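Old Yellow Enzyme (Pichia, PDB 6AGZ) probably catalyses the asymmetric reduction of the carbon-carbon double bond of enone compounds, using a bound flavin mononucleotide. Local coordinates at residues A[71-84]-A[109-123]. Sequence-based numbering, arbitrary orientation.
Sequences GAPQFGLYQNGPMI and MQLWNLGRAADPKLL. With FMN (flavin mononucleotide), chain C.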
loop_
_atom_site.group_PDB
_atom_site.type_symbol
_atom_site.label_atom_id
_atom_site.label_comp_id
_atom_site.label_asym_id
_atom_site.label_seq_id
_atom_site.Cartn_x
_atom_site.Cartn_y
_atom_site.Cartn_z
ATOM N N GLY A 71 30.627 1.367 -1.189
ATOM C CA GLY A 71 31.084 -0.002 -1.344
ATOM C C GLY A 71 32.282 -0.136 -2.258
ATOM O O GLY A 71 33.068 -1.079 -2.118
ATOM N N ALA A 72 32.443 0.795 -3.190
ATOM C CA ALA A 72 33.541 0.778 -4.147
ATOM C C ALA A 72 33.733 2.198 -4.659
ATOM O O ALA A 72 32.877 3.063 -4.438
ATOM C CB ALA A 72 33.258 -0.197 -5.305
ATOM N N PRO A 73 34.860 2.482 -5.324
ATOM C CA PRO A 73 35.035 3.826 -5.903
ATOM C C PRO A 73 33.897 4.254 -6.816
ATOM O O PRO A 73 33.497 5.425 -6.787
ATOM C CB PRO A 73 36.360 3.697 -6.665
ATOM C CG PRO A 73 37.125 2.694 -5.884
ATOM C CD PRO A 73 36.108 1.697 -5.385
ATOM N N GLN A 74 33.355 3.337 -7.621
ATOM C CA GLN A 74 32.238 3.681 -8.493
ATOM C C GLN A 74 30.967 3.985 -7.708
ATOM O O GLN A 74 30.076 4.665 -8.232
ATOM C CB GLN A 74 31.988 2.546 -9.493
ATOM C CG GLN A 74 30.970 2.867 -10.581
ATOM C CD GLN A 74 31.410 4.009 -11.477
ATOM O OE1 GLN A 74 32.345 3.869 -12.266
ATOM N NE2 GLN A 74 30.736 5.147 -11.360
ATOM N N PHE A 75 30.869 3.517 -6.461
ATOM C CA PHE A 75 29.705 3.815 -5.634
ATOM C C PHE A 75 29.666 5.266 -5.168
ATOM O O PHE A 75 28.616 5.716 -4.696
ATOM C CB PHE A 75 29.662 2.891 -4.412
ATOM C CG PHE A 75 29.135 1.507 -4.703
ATOM C CD1 PHE A 75 29.292 0.928 -5.951
ATOM C CD2 PHE A 75 28.475 0.791 -3.717
ATOM C CE1 PHE A 75 28.806 -0.341 -6.208
ATOM C CE2 PHE A 75 27.984 -0.476 -3.968
ATOM C CZ PHE A 75 28.150 -1.044 -5.214
ATOM N N GLY A 76 30.768 6.002 -5.286
ATOM C CA GLY A 76 30.818 7.381 -4.834
ATOM C C GLY A 76 30.580 8.390 -5.943
ATOM O O GLY A 76 29.906 8.083 -6.927
ATOM N N LEU A 77 31.126 9.596 -5.792
ATOM C CA LEU A 77 31.951 9.954 -4.641
ATOM C C LEU A 77 31.600 11.328 -4.073
ATOM O O LEU A 77 31.135 12.211 -4.793
ATOM C CB LEU A 77 33.436 9.944 -5.021
ATOM C CG LEU A 77 34.150 8.630 -5.342
ATOM C CD1 LEU A 77 35.468 8.912 -6.042
ATOM C CD2 LEU A 77 34.382 7.831 -4.071
ATOM N N TYR A 78 31.825 11.489 -2.772
ATOM C CA TYR A 78 31.874 12.787 -2.118
ATOM C C TYR A 78 33.217 12.913 -1.416
ATOM O O TYR A 78 33.770 11.923 -0.928
ATOM C CB TYR A 78 30.737 12.966 -1.099
ATOM C CG TYR A 78 29.352 13.042 -1.702
ATOM C CD1 TYR A 78 29.120 13.736 -2.883
ATOM C CD2 TYR A 78 28.273 12.423 -1.083
ATOM C CE1 TYR A 78 27.853 13.807 -3.432
ATOM C CE2 TYR A 78 27.004 12.488 -1.624
ATOM C CZ TYR A 78 26.798 13.181 -2.799
ATOM O OH TYR A 78 25.536 13.247 -3.339
ATOM N N GLN A 79 33.752 14.131 -1.376
ATOM C CA GLN A 79 35.055 14.327 -0.755
ATOM C C GLN A 79 34.990 13.988 0.730
ATOM O O GLN A 79 34.058 14.390 1.434
ATOM C CB GLN A 79 35.548 15.761 -0.968
ATOM C CG GLN A 79 34.623 16.849 -0.455
ATOM C CD GLN A 79 35.109 18.238 -0.823
ATOM O OE1 GLN A 79 36.278 18.571 -0.626
ATOM N NE2 GLN A 79 34.213 19.055 -1.366
ATOM N N ASN A 80 35.970 13.205 1.187
ATOM C CA ASN A 80 36.095 12.791 2.585
ATOM C C ASN A 80 34.930 11.910 3.031
ATOM O O ASN A 80 34.598 11.857 4.218
ATOM C CB ASN A 80 36.246 14.002 3.511
ATOM C CG ASN A 80 37.456 14.845 3.163
ATOM O OD1 ASN A 80 37.410 15.668 2.249
ATOM N ND2 ASN A 80 38.551 14.638 3.887
ATOM N N GLY A 81 34.307 11.209 2.090
ATOM C CA GLY A 81 33.329 10.197 2.423
ATOM C C GLY A 81 33.992 8.909 2.856
ATOM O O GLY A 81 35.218 8.740 2.788
ATOM N N PRO A 82 33.180 7.968 3.329
ATOM C CA PRO A 82 33.710 6.682 3.786
ATOM C C PRO A 82 33.707 5.623 2.691
ATOM O O PRO A 82 32.969 5.701 1.707
ATOM C CB PRO A 82 32.749 6.291 4.923
ATOM C CG PRO A 82 31.601 7.312 4.877
ATOM C CD PRO A 82 31.740 8.080 3.600
ATOM N N MET A 83 34.546 4.607 2.894
ATOM C CA MET A 83 34.648 3.501 1.951
ATOM C C MET A 83 35.128 2.257 2.686
ATOM O O MET A 83 35.866 2.345 3.672
ATOM C CB MET A 83 35.588 3.839 0.786
ATOM C CG MET A 83 35.425 2.930 -0.424
ATOM S SD MET A 83 36.501 3.372 -1.805
ATOM C CE MET A 83 35.781 4.930 -2.314
ATOM N N ILE A 84 34.685 1.095 2.206
ATOM C CA ILE A 84 35.011 -0.195 2.809
ATOM C C ILE A 84 35.694 -1.070 1.757
ATOM O O ILE A 84 35.539 -2.296 1.741
ATOM C CB ILE A 84 33.740 -0.847 3.402
ATOM C CG1 ILE A 84 34.072 -2.069 4.272
ATOM C CG2 ILE A 84 32.716 -1.164 2.307
ATOM C CD1 ILE A 84 34.481 -1.728 5.687
ATOM N N MET A 109 26.802 -1.405 9.316
ATOM C CA MET A 109 27.327 -0.495 8.306
ATOM C C MET A 109 26.314 -0.345 7.179
ATOM O O MET A 109 25.876 -1.343 6.596
ATOM C CB MET A 109 28.664 -0.981 7.747
ATOM C CG MET A 109 29.044 -0.277 6.447
ATOM S SD MET A 109 30.727 -0.568 5.874
ATOM C CE MET A 109 31.650 0.541 6.932
ATOM N N GLN A 110 25.947 0.897 6.875
ATOM C CA GLN A 110 25.101 1.187 5.727
ATOM C C GLN A 110 25.978 1.371 4.495
ATOM O O GLN A 110 26.973 2.100 4.538
ATOM C CB GLN A 110 24.253 2.437 5.968
ATOM C CG GLN A 110 23.188 2.654 4.904
ATOM C CD GLN A 110 22.573 4.038 4.959
ATOM O OE1 GLN A 110 23.282 5.041 5.018
ATOM N NE2 GLN A 110 21.246 4.099 4.938
ATOM N N LEU A 111 25.609 0.705 3.404
ATOM C CA LEU A 111 26.353 0.781 2.153
ATOM C C LEU A 111 25.720 1.820 1.236
ATOM O O LEU A 111 24.510 1.784 0.992
ATOM C CB LEU A 111 26.397 -0.579 1.456
ATOM C CG LEU A 111 27.227 -1.666 2.140
ATOM C CD1 LEU A 111 27.292 -2.912 1.265
ATOM C CD2 LEU A 111 28.623 -1.160 2.473
ATOM N N TRP A 112 26.545 2.725 0.719
ATOM C CA TRP A 112 26.087 3.859 -0.071
ATOM C C TRP A 112 26.415 3.648 -1.543
ATOM O O TRP A 112 27.455 3.074 -1.883
ATOM C CB TRP A 112 26.743 5.153 0.419
ATOM C CG TRP A 112 25.878 6.376 0.318
ATOM C CD1 TRP A 112 24.586 6.441 -0.114
ATOM C CD2 TRP A 112 26.252 7.713 0.669
ATOM N NE1 TRP A 112 24.131 7.738 -0.052
ATOM C CE2 TRP A 112 25.134 8.537 0.429
ATOM C CE3 TRP A 112 27.420 8.292 1.174
ATOM C CZ2 TRP A 112 25.155 9.909 0.665
ATOM C CZ3 TRP A 112 27.438 9.653 1.409
ATOM C CH2 TRP A 112 26.314 10.446 1.154
ATOM N N ASN A 113 25.521 4.115 -2.411
ATOM C CA ASN A 113 25.783 4.174 -3.846
ATOM C C ASN A 113 25.077 5.409 -4.378
ATOM O O ASN A 113 23.847 5.493 -4.316
ATOM C CB ASN A 113 25.302 2.912 -4.565
ATOM C CG ASN A 113 25.874 2.785 -5.966
ATOM O OD1 ASN A 113 26.150 3.784 -6.631
ATOM N ND2 ASN A 113 26.061 1.551 -6.417
ATOM N N LEU A 114 25.853 6.360 -4.901
ATOM C CA LEU A 114 25.323 7.692 -5.166
ATOM C C LEU A 114 24.511 7.751 -6.454
ATOM O O LEU A 114 23.432 8.355 -6.479
ATOM C CB LEU A 114 26.467 8.705 -5.210
ATOM C CG LEU A 114 27.234 8.869 -3.897
ATOM C CD1 LEU A 114 28.233 10.010 -3.986
ATOM C CD2 LEU A 114 26.268 9.091 -2.747
ATOM N N GLY A 115 25.006 7.146 -7.530
ATOM C CA GLY A 115 24.314 7.280 -8.799
ATOM C C GLY A 115 24.418 8.700 -9.325
ATOM O O GLY A 115 25.479 9.331 -9.279
ATOM N N ARG A 116 23.296 9.219 -9.828
ATOM C CA ARG A 116 23.265 10.575 -10.367
ATOM C C ARG A 116 23.360 11.651 -9.289
ATOM O O ARG A 116 23.289 12.839 -9.619
ATOM C CB ARG A 116 21.996 10.785 -11.197
ATOM C CG ARG A 116 20.716 10.881 -10.383
ATOM C CD ARG A 116 19.507 11.056 -11.290
ATOM N NE ARG A 116 18.284 11.324 -10.539
ATOM C CZ ARG A 116 17.106 11.578 -11.100
ATOM N NH1 ARG A 116 16.988 11.600 -12.420
ATOM N NH2 ARG A 116 16.044 11.812 -10.340
ATOM N N ALA A 117 23.510 11.271 -8.024
ATOM C CA ALA A 117 23.662 12.220 -6.930
ATOM C C ALA A 117 25.118 12.541 -6.622
ATOM O O ALA A 117 25.384 13.371 -5.745
ATOM C CB ALA A 117 22.979 11.679 -5.671
ATOM N N ALA A 118 26.060 11.916 -7.321
ATOM C CA ALA A 118 27.467 12.012 -6.972
ATOM C C ALA A 118 28.076 13.322 -7.469
ATOM O O ALA A 118 27.502 14.042 -8.290
ATOM C CB ALA A 118 28.240 10.828 -7.550
ATOM N N ASP A 119 29.255 13.621 -6.946
ATOM C CA ASP A 119 30.092 14.710 -7.430
ATOM C C ASP A 119 30.717 14.282 -8.751
ATOM O O ASP A 119 31.593 13.405 -8.749
ATOM C CB ASP A 119 31.175 15.038 -6.395
ATOM C CG ASP A 119 31.993 16.276 -6.751
ATOM O OD1 ASP A 119 32.041 16.668 -7.936
ATOM O OD2 ASP A 119 32.604 16.858 -5.829
ATOM N N PRO A 120 30.309 14.850 -9.889
ATOM C CA PRO A 120 30.878 14.394 -11.167
ATOM C C PRO A 120 32.330 14.794 -11.353
ATOM O O PRO A 120 33.084 14.057 -12.002
ATOM C CB PRO A 120 29.968 15.058 -12.208
ATOM C CG PRO A 120 29.476 16.294 -11.529
ATOM C CD PRO A 120 29.338 15.944 -10.069
ATOM N N LYS A 121 32.745 15.936 -10.803
ATOM C CA LYS A 121 34.135 16.362 -10.924
ATOM C C LYS A 121 35.067 15.416 -10.176
ATOM O O LYS A 121 36.112 15.015 -10.699
ATOM C CB LYS A 121 34.285 17.795 -10.411
ATOM C CG LYS A 121 35.715 18.312 -10.357
ATOM C CD LYS A 121 35.752 19.719 -9.772
ATOM C CE LYS A 121 37.175 20.189 -9.513
ATOM N NZ LYS A 121 37.941 20.420 -10.770
ATOM N N LEU A 122 34.700 15.047 -8.947
ATOM C CA LEU A 122 35.522 14.128 -8.164
ATOM C C LEU A 122 35.608 12.762 -8.837
ATOM O O LEU A 122 36.695 12.179 -8.955
ATOM C CB LEU A 122 34.950 14.008 -6.751
ATOM C CG LEU A 122 35.720 13.187 -5.718
ATOM C CD1 LEU A 122 37.118 13.748 -5.517
ATOM C CD2 LEU A 122 34.960 13.168 -4.404
ATOM N N LEU A 123 34.464 12.236 -9.288
ATOM C CA LEU A 123 34.451 10.986 -10.043
ATOM C C LEU A 123 35.377 11.065 -11.249
ATOM O O LEU A 123 36.153 10.139 -11.515
ATOM C CB LEU A 123 33.026 10.658 -10.493
ATOM C CG LEU A 123 32.040 10.073 -9.482
ATOM C CD1 LEU A 123 30.670 9.918 -10.125
ATOM C CD2 LEU A 123 32.539 8.737 -8.958
HETATM N N1 FMN C . 20.279 8.759 6.308
HETATM C C2 FMN C . 20.830 7.698 5.614
HETATM O O2 FMN C . 20.133 6.726 5.321
HETATM N N3 FMN C . 22.159 7.723 5.245
HETATM C C4 FMN C . 22.941 8.810 5.571
HETATM O O4 FMN C . 24.127 8.841 5.247
HETATM C C4A FMN C . 22.389 9.877 6.269
HETATM N N5 FMN C . 23.173 10.960 6.592
HETATM C C5A FMN C . 22.634 12.020 7.287
HETATM C C6 FMN C . 23.432 13.110 7.609
HETATM C C7 FMN C . 22.897 14.184 8.308
HETATM C C7M FMN C . 23.761 15.357 8.657
HETATM C C8 FMN C . 21.561 14.170 8.685
HETATM C C8M FMN C . 20.980 15.329 9.440
HETATM C C9 FMN C . 20.762 13.081 8.360
HETATM C C9A FMN C . 21.295 12.001 7.662
HETATM N N10 FMN C . 20.504 10.914 7.335
HETATM C C10 FMN C . 21.052 9.852 6.639
HETATM C "C1'" FMN C . 19.059 10.881 7.747
HETATM C "C2'" FMN C . 19.000 10.351 9.182
HETATM O "O2'" FMN C . 19.508 9.035 9.212
HETATM C "C3'" FMN C . 17.594 10.378 9.780
HETATM O "O3'" FMN C . 16.744 9.519 9.056
HETATM C "C4'" FMN C . 17.028 11.795 9.785
HETATM O "O4'" FMN C . 17.992 12.689 10.293
HETATM C "C5'" FMN C . 15.771 11.900 10.638
HETATM O "O5'" FMN C . 16.044 11.432 11.941
HETATM P P FMN C . 16.120 12.468 13.171
HETATM O O1P FMN C . 14.862 13.304 13.189
HETATM O O2P FMN C . 16.237 11.711 14.472
HETATM O O3P FMN C . 17.328 13.355 12.994
HETATM O O HOH W 1 27.959 6.445 -7.927
HETATM O O HOH W 2 32.485 16.262 -3.359
#
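Tyr-78 carries much of the join between the loop 71-84 and the segment 109-123, and its side chain can be followed outward. From CB, CG is set anti to the carbonyl carbon, a torsion that swings the ring back over the other segment although the bond to CB starts away from it. Leu-114 CD1 stands over the ring as a whole, nearest CE2 and CZ, 3.6 Å from the Tyr-78 centroid and 8° off its normal, the geometry of a CH-pi contact. CD2 and CE2 form the edge facing Trp-112; Tyr-78 CE2 lies 3.5 Å from Trp-112 CH2, and planes 65° apart make this an offset edge-to-face pair. CE1 runs past Asp-119 N and Ala-117 O, and Tyr-78 CZ is 3.3 Å from Ala-117 O. At the tip, Tyr-78 OH donates to Ala-117 O; the modelled 2.4 Å is doubtful as an exact length. Leu-114 serves both rings, since its CD2 covers a face of Trp-112.

Backbone bonds hold this register: Leu-114 N to Phe-75 O is 2.8 Å, and Asp-119 N reaches Leu-77 O. Between them, a cis peptide precedes Leu-77, whose CB packs 3.6 Å from Leu-122 CD2. Asp-119 also N-caps helix 120-125 through weak bonds from Lys-121 N and Leu-122 N. Further along, Asn-113 ND2 sits 3.2 Å above the centre of the Phe-75 ring, amide and ring planes only 23° apart.

In the TIM barrel, 71-84 links strand 63-70 to helix 87-102, while 109-123 runs from strand 106-112 into helix 120-125. Flavin N3 donates to Gln-110 OE1 and Gln-110 NE2 to flavin O2. Held at face, edge and hydroxyl, the Tyr-78 ring is probably restrained in rotation, tying its loop to the segment continuing the flavin-binding strand.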